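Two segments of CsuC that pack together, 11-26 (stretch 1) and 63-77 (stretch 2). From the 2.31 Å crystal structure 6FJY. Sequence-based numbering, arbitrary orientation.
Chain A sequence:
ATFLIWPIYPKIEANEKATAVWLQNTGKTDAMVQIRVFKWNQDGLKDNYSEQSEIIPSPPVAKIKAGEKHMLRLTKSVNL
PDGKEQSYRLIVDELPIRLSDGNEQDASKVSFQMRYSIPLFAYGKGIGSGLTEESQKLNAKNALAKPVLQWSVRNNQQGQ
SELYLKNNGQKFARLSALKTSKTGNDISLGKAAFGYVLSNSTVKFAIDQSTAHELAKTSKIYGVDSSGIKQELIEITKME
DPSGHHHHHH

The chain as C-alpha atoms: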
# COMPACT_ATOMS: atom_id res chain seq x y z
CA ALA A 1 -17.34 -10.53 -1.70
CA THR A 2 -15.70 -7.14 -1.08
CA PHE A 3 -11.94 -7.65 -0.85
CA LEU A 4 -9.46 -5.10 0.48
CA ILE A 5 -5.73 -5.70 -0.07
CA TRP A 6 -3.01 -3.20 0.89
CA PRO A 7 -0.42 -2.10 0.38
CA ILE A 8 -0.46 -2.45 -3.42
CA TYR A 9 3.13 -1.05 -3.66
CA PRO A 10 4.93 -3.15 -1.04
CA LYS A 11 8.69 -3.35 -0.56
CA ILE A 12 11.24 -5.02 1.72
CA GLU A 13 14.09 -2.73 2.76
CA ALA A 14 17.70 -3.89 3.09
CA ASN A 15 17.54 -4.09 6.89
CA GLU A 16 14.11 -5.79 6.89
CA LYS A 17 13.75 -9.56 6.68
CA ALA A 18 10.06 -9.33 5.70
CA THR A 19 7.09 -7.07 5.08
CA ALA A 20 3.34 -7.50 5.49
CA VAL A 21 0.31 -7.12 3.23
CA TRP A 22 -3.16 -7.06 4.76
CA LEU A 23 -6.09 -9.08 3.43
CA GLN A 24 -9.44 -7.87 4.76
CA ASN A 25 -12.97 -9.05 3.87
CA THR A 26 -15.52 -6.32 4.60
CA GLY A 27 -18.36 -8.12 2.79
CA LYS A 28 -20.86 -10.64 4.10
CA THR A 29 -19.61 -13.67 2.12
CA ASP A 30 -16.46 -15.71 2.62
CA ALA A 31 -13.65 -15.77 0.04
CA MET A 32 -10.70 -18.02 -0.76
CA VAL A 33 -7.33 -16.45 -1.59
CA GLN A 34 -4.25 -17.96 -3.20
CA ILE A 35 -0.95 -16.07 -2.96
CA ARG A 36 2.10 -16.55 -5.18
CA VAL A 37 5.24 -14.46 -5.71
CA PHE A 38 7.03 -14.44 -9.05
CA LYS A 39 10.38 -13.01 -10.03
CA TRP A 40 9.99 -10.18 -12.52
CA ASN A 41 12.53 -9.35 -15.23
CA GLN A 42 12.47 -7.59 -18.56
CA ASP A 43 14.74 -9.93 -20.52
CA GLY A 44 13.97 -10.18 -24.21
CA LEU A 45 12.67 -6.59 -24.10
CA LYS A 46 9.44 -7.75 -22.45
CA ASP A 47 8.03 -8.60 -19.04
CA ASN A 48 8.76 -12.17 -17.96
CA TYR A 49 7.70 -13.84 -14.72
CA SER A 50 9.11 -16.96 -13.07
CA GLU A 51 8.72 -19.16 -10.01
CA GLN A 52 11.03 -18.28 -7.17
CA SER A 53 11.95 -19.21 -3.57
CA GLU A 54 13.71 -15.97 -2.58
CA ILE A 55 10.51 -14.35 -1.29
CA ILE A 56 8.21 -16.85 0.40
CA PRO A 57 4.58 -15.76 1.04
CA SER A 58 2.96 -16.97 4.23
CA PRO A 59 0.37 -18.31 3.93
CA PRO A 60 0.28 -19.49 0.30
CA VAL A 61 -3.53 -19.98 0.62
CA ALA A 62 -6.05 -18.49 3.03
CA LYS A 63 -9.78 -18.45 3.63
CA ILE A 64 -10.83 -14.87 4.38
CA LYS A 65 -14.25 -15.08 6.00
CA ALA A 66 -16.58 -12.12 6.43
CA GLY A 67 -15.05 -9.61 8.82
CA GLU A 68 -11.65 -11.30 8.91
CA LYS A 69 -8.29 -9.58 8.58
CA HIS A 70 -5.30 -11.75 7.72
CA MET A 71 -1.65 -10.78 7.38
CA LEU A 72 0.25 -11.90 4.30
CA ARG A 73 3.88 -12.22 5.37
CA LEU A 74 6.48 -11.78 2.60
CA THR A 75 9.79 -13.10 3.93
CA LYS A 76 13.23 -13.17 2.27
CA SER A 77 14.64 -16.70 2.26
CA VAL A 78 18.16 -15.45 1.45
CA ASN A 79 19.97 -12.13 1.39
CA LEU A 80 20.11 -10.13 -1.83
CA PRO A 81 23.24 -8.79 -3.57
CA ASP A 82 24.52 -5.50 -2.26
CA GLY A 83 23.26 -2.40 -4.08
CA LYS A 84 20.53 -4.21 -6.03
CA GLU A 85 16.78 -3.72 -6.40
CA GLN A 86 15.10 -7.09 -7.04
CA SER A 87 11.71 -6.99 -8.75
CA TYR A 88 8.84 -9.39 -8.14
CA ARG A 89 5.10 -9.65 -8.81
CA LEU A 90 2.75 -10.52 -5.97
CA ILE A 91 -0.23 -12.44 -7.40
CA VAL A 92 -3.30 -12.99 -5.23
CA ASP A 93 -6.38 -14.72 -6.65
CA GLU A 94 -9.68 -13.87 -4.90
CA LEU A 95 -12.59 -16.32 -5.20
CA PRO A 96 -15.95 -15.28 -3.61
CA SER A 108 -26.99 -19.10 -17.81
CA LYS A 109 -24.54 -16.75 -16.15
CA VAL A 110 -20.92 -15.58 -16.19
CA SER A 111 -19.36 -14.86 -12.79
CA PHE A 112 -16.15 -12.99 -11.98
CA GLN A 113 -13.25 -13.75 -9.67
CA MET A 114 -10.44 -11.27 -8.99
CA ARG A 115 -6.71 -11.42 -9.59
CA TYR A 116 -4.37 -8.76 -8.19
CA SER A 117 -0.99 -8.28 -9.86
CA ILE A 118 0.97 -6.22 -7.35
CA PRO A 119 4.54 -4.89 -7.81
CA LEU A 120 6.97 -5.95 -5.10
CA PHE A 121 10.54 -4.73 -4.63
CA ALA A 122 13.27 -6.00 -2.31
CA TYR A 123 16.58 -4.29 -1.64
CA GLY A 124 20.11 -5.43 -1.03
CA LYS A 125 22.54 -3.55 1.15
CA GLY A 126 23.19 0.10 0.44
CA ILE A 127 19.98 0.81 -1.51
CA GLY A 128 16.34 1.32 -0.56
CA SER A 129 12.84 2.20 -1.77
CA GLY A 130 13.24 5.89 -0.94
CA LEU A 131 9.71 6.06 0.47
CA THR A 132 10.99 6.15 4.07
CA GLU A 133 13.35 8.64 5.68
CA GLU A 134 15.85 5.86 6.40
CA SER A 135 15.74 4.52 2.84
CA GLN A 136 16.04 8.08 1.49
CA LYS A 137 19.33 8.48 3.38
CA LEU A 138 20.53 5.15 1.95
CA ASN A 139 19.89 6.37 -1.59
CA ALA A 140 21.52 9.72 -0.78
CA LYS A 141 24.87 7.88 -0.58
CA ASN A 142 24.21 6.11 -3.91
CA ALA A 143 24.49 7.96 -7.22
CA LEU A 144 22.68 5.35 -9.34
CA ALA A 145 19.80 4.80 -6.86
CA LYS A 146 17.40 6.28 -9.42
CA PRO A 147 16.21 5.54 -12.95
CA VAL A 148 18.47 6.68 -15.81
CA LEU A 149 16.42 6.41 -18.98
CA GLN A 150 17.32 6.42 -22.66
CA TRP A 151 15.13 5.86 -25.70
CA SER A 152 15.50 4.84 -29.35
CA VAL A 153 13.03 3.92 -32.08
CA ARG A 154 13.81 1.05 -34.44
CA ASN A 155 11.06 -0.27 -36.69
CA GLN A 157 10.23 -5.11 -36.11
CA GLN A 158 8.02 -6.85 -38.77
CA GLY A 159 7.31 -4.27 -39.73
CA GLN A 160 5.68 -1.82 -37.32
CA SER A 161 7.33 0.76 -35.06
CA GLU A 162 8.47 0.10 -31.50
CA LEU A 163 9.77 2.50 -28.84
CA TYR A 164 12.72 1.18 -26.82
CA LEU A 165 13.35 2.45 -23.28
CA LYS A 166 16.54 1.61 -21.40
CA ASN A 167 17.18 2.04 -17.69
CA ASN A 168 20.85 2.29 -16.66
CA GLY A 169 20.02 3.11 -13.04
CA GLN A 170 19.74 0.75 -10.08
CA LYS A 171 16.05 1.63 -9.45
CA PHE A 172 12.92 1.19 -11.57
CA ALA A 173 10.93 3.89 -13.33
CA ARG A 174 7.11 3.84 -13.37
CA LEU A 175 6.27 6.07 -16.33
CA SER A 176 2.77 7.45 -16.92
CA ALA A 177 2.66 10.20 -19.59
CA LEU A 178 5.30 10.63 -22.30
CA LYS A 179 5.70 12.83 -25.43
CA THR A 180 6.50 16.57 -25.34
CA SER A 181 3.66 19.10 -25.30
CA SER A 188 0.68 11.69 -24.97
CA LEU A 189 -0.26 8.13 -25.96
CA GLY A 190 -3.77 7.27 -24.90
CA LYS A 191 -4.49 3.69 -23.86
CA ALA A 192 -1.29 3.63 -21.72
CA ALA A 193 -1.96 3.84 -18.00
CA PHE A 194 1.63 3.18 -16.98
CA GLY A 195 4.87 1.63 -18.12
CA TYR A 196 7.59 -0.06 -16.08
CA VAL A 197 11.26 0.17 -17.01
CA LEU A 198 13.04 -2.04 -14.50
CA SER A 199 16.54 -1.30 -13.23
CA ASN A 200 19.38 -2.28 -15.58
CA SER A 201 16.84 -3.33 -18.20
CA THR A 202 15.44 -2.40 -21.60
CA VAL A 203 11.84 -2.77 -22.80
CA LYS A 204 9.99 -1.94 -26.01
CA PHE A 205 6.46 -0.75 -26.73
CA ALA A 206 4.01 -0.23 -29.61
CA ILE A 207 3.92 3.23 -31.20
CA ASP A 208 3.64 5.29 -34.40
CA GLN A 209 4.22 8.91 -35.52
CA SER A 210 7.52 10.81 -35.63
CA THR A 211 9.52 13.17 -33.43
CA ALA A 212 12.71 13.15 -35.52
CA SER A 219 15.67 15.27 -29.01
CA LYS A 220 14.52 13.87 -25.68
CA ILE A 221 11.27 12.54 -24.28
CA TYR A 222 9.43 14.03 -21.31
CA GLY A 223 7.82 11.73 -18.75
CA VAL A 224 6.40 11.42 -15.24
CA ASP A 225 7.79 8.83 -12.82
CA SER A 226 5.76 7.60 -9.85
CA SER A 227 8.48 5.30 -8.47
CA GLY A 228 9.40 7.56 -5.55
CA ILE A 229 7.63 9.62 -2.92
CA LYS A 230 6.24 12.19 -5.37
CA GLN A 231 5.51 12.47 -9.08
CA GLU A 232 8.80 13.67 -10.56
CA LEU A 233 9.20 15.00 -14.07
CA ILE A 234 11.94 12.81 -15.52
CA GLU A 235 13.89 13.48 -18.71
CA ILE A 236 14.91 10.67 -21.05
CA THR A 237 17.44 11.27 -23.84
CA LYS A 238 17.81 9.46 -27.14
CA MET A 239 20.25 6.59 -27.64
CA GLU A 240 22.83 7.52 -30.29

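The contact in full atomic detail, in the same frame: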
# COMPACT_ATOMS: atom_id res chain seq x y z
N LYS A 11 7.25 -3.22 -0.40
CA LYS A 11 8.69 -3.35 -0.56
C LYS A 11 9.30 -3.84 0.74
O LYS A 11 8.72 -3.69 1.82
CB LYS A 11 9.38 -2.04 -1.00
CG LYS A 11 8.66 -0.73 -0.65
CD LYS A 11 8.64 -0.41 0.82
CE LYS A 11 7.75 0.82 1.07
NZ LYS A 11 7.62 1.22 2.51
N ILE A 12 10.46 -4.47 0.61
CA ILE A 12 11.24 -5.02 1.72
C ILE A 12 12.59 -4.31 1.71
O ILE A 12 13.38 -4.50 0.78
CB ILE A 12 11.42 -6.54 1.59
CG1 ILE A 12 10.09 -7.19 1.19
CG2 ILE A 12 11.95 -7.13 2.89
CD1 ILE A 12 10.14 -8.70 1.08
N GLU A 13 12.85 -3.49 2.73
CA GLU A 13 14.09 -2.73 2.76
C GLU A 13 15.28 -3.65 3.07
O GLU A 13 15.12 -4.83 3.44
CB GLU A 13 13.99 -1.59 3.77
CG GLU A 13 12.81 -0.64 3.53
CD GLU A 13 12.98 0.25 2.32
OE1 GLU A 13 14.07 0.26 1.72
OE2 GLU A 13 12.00 0.96 1.98
N ALA A 14 16.49 -3.09 2.92
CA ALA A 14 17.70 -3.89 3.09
C ALA A 14 17.83 -4.43 4.50
O ALA A 14 18.30 -5.56 4.70
CB ALA A 14 18.93 -3.07 2.71
N ASN A 15 17.42 -3.65 5.51
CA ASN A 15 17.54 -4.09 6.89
C ASN A 15 16.29 -4.79 7.41
O ASN A 15 16.19 -5.05 8.62
CB ASN A 15 17.89 -2.90 7.80
CG ASN A 15 16.84 -1.80 7.75
OD1 ASN A 15 15.73 -1.99 7.27
ND2 ASN A 15 17.21 -0.63 8.27
N GLU A 16 15.33 -5.07 6.54
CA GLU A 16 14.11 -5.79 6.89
C GLU A 16 14.16 -7.21 6.32
O GLU A 16 14.50 -7.40 5.16
CB GLU A 16 12.87 -5.07 6.37
CG GLU A 16 12.56 -3.73 7.03
CD GLU A 16 11.40 -3.01 6.37
OE1 GLU A 16 10.89 -3.52 5.35
OE2 GLU A 16 10.98 -1.96 6.88
N LYS A 17 13.82 -8.19 7.15
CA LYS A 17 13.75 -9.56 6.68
C LYS A 17 12.39 -9.89 6.05
O LYS A 17 12.27 -10.90 5.35
CB LYS A 17 14.08 -10.52 7.83
CG LYS A 17 12.95 -11.39 8.30
CD LYS A 17 13.46 -12.79 8.59
CE LYS A 17 14.17 -13.36 7.37
NZ LYS A 17 14.62 -14.76 7.60
N ALA A 18 11.37 -9.07 6.27
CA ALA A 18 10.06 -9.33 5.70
C ALA A 18 9.21 -8.07 5.77
O ALA A 18 9.54 -7.11 6.48
CB ALA A 18 9.37 -10.50 6.42
N THR A 19 8.13 -8.08 5.00
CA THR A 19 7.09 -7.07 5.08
C THR A 19 5.73 -7.76 5.08
O THR A 19 5.62 -8.96 4.81
CB THR A 19 7.16 -6.06 3.93
OG1 THR A 19 6.28 -4.96 4.20
CG2 THR A 19 6.76 -6.71 2.63
N ALA A 20 4.69 -6.98 5.34
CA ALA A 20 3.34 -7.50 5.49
C ALA A 20 2.39 -6.83 4.51
O ALA A 20 2.52 -5.64 4.21
CB ALA A 20 2.83 -7.30 6.94
N VAL A 21 1.44 -7.61 4.01
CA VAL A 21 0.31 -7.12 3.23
C VAL A 21 -0.95 -7.62 3.91
O VAL A 21 -1.01 -8.77 4.35
CB VAL A 21 0.37 -7.59 1.76
CG1 VAL A 21 -0.91 -7.22 1.05
CG2 VAL A 21 1.57 -6.95 1.04
N TRP A 22 -1.94 -6.73 4.05
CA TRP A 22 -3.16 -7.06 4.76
C TRP A 22 -4.23 -7.51 3.78
O TRP A 22 -4.38 -6.95 2.69
CB TRP A 22 -3.64 -5.87 5.59
CG TRP A 22 -2.68 -5.56 6.68
CD1 TRP A 22 -1.83 -4.50 6.73
CD2 TRP A 22 -2.45 -6.32 7.86
NE1 TRP A 22 -1.09 -4.55 7.88
CE2 TRP A 22 -1.45 -5.66 8.60
CE3 TRP A 22 -3.00 -7.49 8.39
CZ2 TRP A 22 -0.98 -6.13 9.82
CZ3 TRP A 22 -2.54 -7.96 9.61
CH2 TRP A 22 -1.53 -7.28 10.31
N LEU A 23 -4.96 -8.55 4.17
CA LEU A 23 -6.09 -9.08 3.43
C LEU A 23 -7.31 -8.97 4.34
O LEU A 23 -7.35 -9.62 5.39
CB LEU A 23 -5.85 -10.54 3.06
CG LEU A 23 -4.72 -10.75 2.06
CD1 LEU A 23 -4.54 -12.23 1.74
CD2 LEU A 23 -4.92 -9.91 0.81
N GLN A 24 -8.28 -8.15 3.93
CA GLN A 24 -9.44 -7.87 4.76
C GLN A 24 -10.73 -8.02 3.95
O GLN A 24 -10.87 -7.43 2.87
CB GLN A 24 -9.32 -6.48 5.38
CG GLN A 24 -10.37 -6.17 6.44
CD GLN A 24 -9.99 -4.96 7.26
OE1 GLN A 24 -8.96 -4.33 7.00
NE2 GLN A 24 -10.79 -4.63 8.25
N ASN A 25 -11.64 -8.84 4.45
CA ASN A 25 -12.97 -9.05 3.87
C ASN A 25 -13.97 -8.21 4.65
O ASN A 25 -14.27 -8.52 5.81
CB ASN A 25 -13.35 -10.53 3.92
CG ASN A 25 -14.64 -10.84 3.17
OD1 ASN A 25 -15.55 -10.02 3.10
ND2 ASN A 25 -14.72 -12.05 2.63
N THR A 26 -14.49 -7.17 4.01
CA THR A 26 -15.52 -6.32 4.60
C THR A 26 -16.93 -6.69 4.14
O THR A 26 -17.90 -6.04 4.58
CB THR A 26 -15.24 -4.85 4.31
OG1 THR A 26 -14.91 -4.69 2.92
CG2 THR A 26 -14.09 -4.34 5.19
N LYS A 63 -8.35 -18.71 3.67
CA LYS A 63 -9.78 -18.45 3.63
C LYS A 63 -10.03 -17.18 4.43
O LYS A 63 -9.70 -17.11 5.62
CB LYS A 63 -10.57 -19.63 4.21
CG LYS A 63 -12.09 -19.52 4.08
CD LYS A 63 -12.79 -20.69 4.76
CE LYS A 63 -12.33 -22.03 4.19
NZ LYS A 63 -13.14 -23.17 4.74
N ILE A 64 -10.55 -16.16 3.76
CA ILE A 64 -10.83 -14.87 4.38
C ILE A 64 -12.34 -14.79 4.54
O ILE A 64 -13.05 -14.44 3.58
CB ILE A 64 -10.29 -13.69 3.56
CG1 ILE A 64 -8.88 -14.00 3.06
CG2 ILE A 64 -10.27 -12.43 4.42
CD1 ILE A 64 -7.87 -14.15 4.17
N LYS A 65 -12.83 -15.10 5.73
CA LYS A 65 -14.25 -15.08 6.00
C LYS A 65 -14.69 -13.64 6.23
O LYS A 65 -13.87 -12.73 6.38
CB LYS A 65 -14.59 -15.95 7.21
CG LYS A 65 -14.07 -17.39 7.09
CD LYS A 65 -14.02 -18.14 8.42
CE LYS A 65 -13.38 -19.53 8.21
NZ LYS A 65 -13.28 -20.38 9.44
N ALA A 66 -16.00 -13.44 6.23
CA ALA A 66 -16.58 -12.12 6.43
C ALA A 66 -16.08 -11.51 7.73
O ALA A 66 -16.14 -12.14 8.79
CB ALA A 66 -18.11 -12.22 6.44
N GLY A 67 -15.54 -10.30 7.64
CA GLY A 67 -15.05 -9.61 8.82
C GLY A 67 -13.65 -9.99 9.24
O GLY A 67 -13.16 -9.47 10.25
N GLU A 68 -12.98 -10.89 8.52
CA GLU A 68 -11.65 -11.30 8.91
C GLU A 68 -10.59 -10.37 8.32
O GLU A 68 -10.81 -9.70 7.31
CB GLU A 68 -11.36 -12.74 8.50
CG GLU A 68 -12.18 -13.74 9.30
CD GLU A 68 -11.70 -15.13 9.09
OE1 GLU A 68 -11.16 -15.37 7.99
OE2 GLU A 68 -11.84 -15.97 10.02
N LYS A 69 -9.46 -10.32 9.01
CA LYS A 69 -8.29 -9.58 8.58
C LYS A 69 -7.09 -10.49 8.77
O LYS A 69 -6.77 -10.89 9.90
CB LYS A 69 -8.14 -8.28 9.38
CG LYS A 69 -6.99 -7.38 8.94
CD LYS A 69 -6.97 -6.12 9.76
CE LYS A 69 -5.76 -5.25 9.42
NZ LYS A 69 -5.71 -4.00 10.27
N HIS A 70 -6.47 -10.89 7.67
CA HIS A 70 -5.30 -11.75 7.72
C HIS A 70 -4.06 -10.96 7.29
O HIS A 70 -4.14 -10.04 6.47
CB HIS A 70 -5.46 -12.98 6.81
CG HIS A 70 -6.54 -13.92 7.23
ND1 HIS A 70 -6.42 -15.29 7.10
CD2 HIS A 70 -7.78 -13.70 7.74
CE1 HIS A 70 -7.51 -15.88 7.55
NE2 HIS A 70 -8.36 -14.94 7.95
N MET A 71 -2.92 -11.33 7.84
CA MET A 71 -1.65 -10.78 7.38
C MET A 71 -1.04 -11.75 6.38
O MET A 71 -1.09 -12.97 6.56
CB MET A 71 -0.70 -10.50 8.55
CG MET A 71 0.58 -9.77 8.14
SD MET A 71 1.72 -9.62 9.50
CE MET A 71 2.32 -11.21 9.45
N LEU A 72 -0.54 -11.18 5.29
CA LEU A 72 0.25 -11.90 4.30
C LEU A 72 1.70 -11.50 4.53
O LEU A 72 2.09 -10.35 4.29
CB LEU A 72 -0.22 -11.58 2.89
CG LEU A 72 0.70 -11.96 1.72
CD1 LEU A 72 1.05 -13.46 1.69
CD2 LEU A 72 0.04 -11.54 0.42
N ARG A 73 2.48 -12.42 5.07
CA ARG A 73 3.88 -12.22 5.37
C ARG A 73 4.71 -12.53 4.12
O ARG A 73 4.56 -13.60 3.53
CB ARG A 73 4.29 -13.13 6.52
CG ARG A 73 5.40 -12.65 7.39
CD ARG A 73 5.66 -13.67 8.49
NE ARG A 73 4.84 -13.43 9.67
CZ ARG A 73 5.11 -12.51 10.59
NH1 ARG A 73 6.18 -11.73 10.46
NH2 ARG A 73 4.31 -12.37 11.63
N LEU A 74 5.54 -11.58 3.71
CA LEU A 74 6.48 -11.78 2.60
C LEU A 74 7.89 -11.75 3.18
O LEU A 74 8.38 -10.69 3.57
CB LEU A 74 6.30 -10.72 1.53
CG LEU A 74 4.88 -10.56 1.01
CD1 LEU A 74 4.83 -9.45 0.00
CD2 LEU A 74 4.45 -11.88 0.37
N THR A 75 8.53 -12.92 3.23
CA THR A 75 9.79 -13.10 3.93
C THR A 75 10.90 -13.49 2.95
O THR A 75 10.70 -14.39 2.12
CB THR A 75 9.66 -14.17 5.02
OG1 THR A 75 8.59 -13.82 5.90
CG2 THR A 75 10.93 -14.27 5.84
N LYS A 76 12.05 -12.83 3.07
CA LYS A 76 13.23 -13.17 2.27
C LYS A 76 13.85 -14.47 2.78
O LYS A 76 14.15 -14.60 3.97
CB LYS A 76 14.28 -12.06 2.32
CG LYS A 76 13.79 -10.75 1.82
CD LYS A 76 14.90 -9.71 1.74
CE LYS A 76 15.56 -9.44 3.05
NZ LYS A 76 16.35 -8.18 2.90
N SER A 77 14.01 -15.44 1.89
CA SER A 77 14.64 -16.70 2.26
C SER A 77 16.16 -16.57 2.34
O SER A 77 16.81 -17.31 3.09
CB SER A 77 14.30 -17.78 1.25
OG SER A 77 14.96 -17.49 0.03

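Strands 18-25 and 69-76 run antiparallel as neighbours in a sheet, and three residues, Lys 76, Asn 25 and Leu 23, have the most surface covered by the opposing stretch. The first two stand at opposite ends of the ladder; Leu 23 belongs to its body.

Lys 76 closes one end twice over. Its backbone N donates to Lys 17 O at 3.0 Å, nearly straight at 167°, while its side chain reaches back to the turn that runs from Glu 13 to Glu 16. There NZ makes a weak hydrogen bond to Glu 16 O at 3.0 Å, and it lies 3.6 Å from Glu 13 O and 3.7 Å from Ala 14 O. A long side chain ending in a charged amine suits this place: the ammonium meets a cluster of carbonyl oxygens, and the methylenes pass over apolar surface on the way, with Lys 76 CD 4.1 Å from Ile 12 CG2.

Asn 25 does the equivalent work at the other end, where stretch 2 bends through a type II turn from Lys 65 to Glu 68. Its N donates to Glu 68 O at 3.1 Å, and its O accepts from Gly 67 N at 2.9 Å. The side-chain amide adds a third link, ND2 to Ile 64 O at 3.1 Å, so a short polar side chain ties the strand to the residue just before the turn. Gly 67, at phi 83° and psi 1°, takes a conformation in which a CB would be jammed against the preceding carbonyl O, and glycine avoids this.

Between these ends, Leu 23 pairs with His 70 through two hydrogen bonds, Leu 23 N to His 70 O at 2.9 Å and His 70 N to Leu 23 O at 2.8 Å. Val 21 with Leu 72 and Thr 19 with Leu 74 repeat the pattern. Leu 23 is buried, and its CB lies 4.3 Å from Ile 64 CD1. On the same face, Val 21 CG2 meets Leu 74 CD1 at 4.2 Å, so branched aliphatic side chains fill much of this side.

The face bearing Ala 20 and Trp 22 is more open. The indole is sandwiched: Lys 69 CE lies over one face of its six-membered ring, 4.1 Å from the centroid, and Met 71 CG over the opposite face at 4.0 Å. Lys 69 NZ, 4.8 Å from that centroid, adds a cation-pi interaction. Ala 20 CB lies 3.6 Å from Met 71 CG, an apolar contact between neighbours on this face.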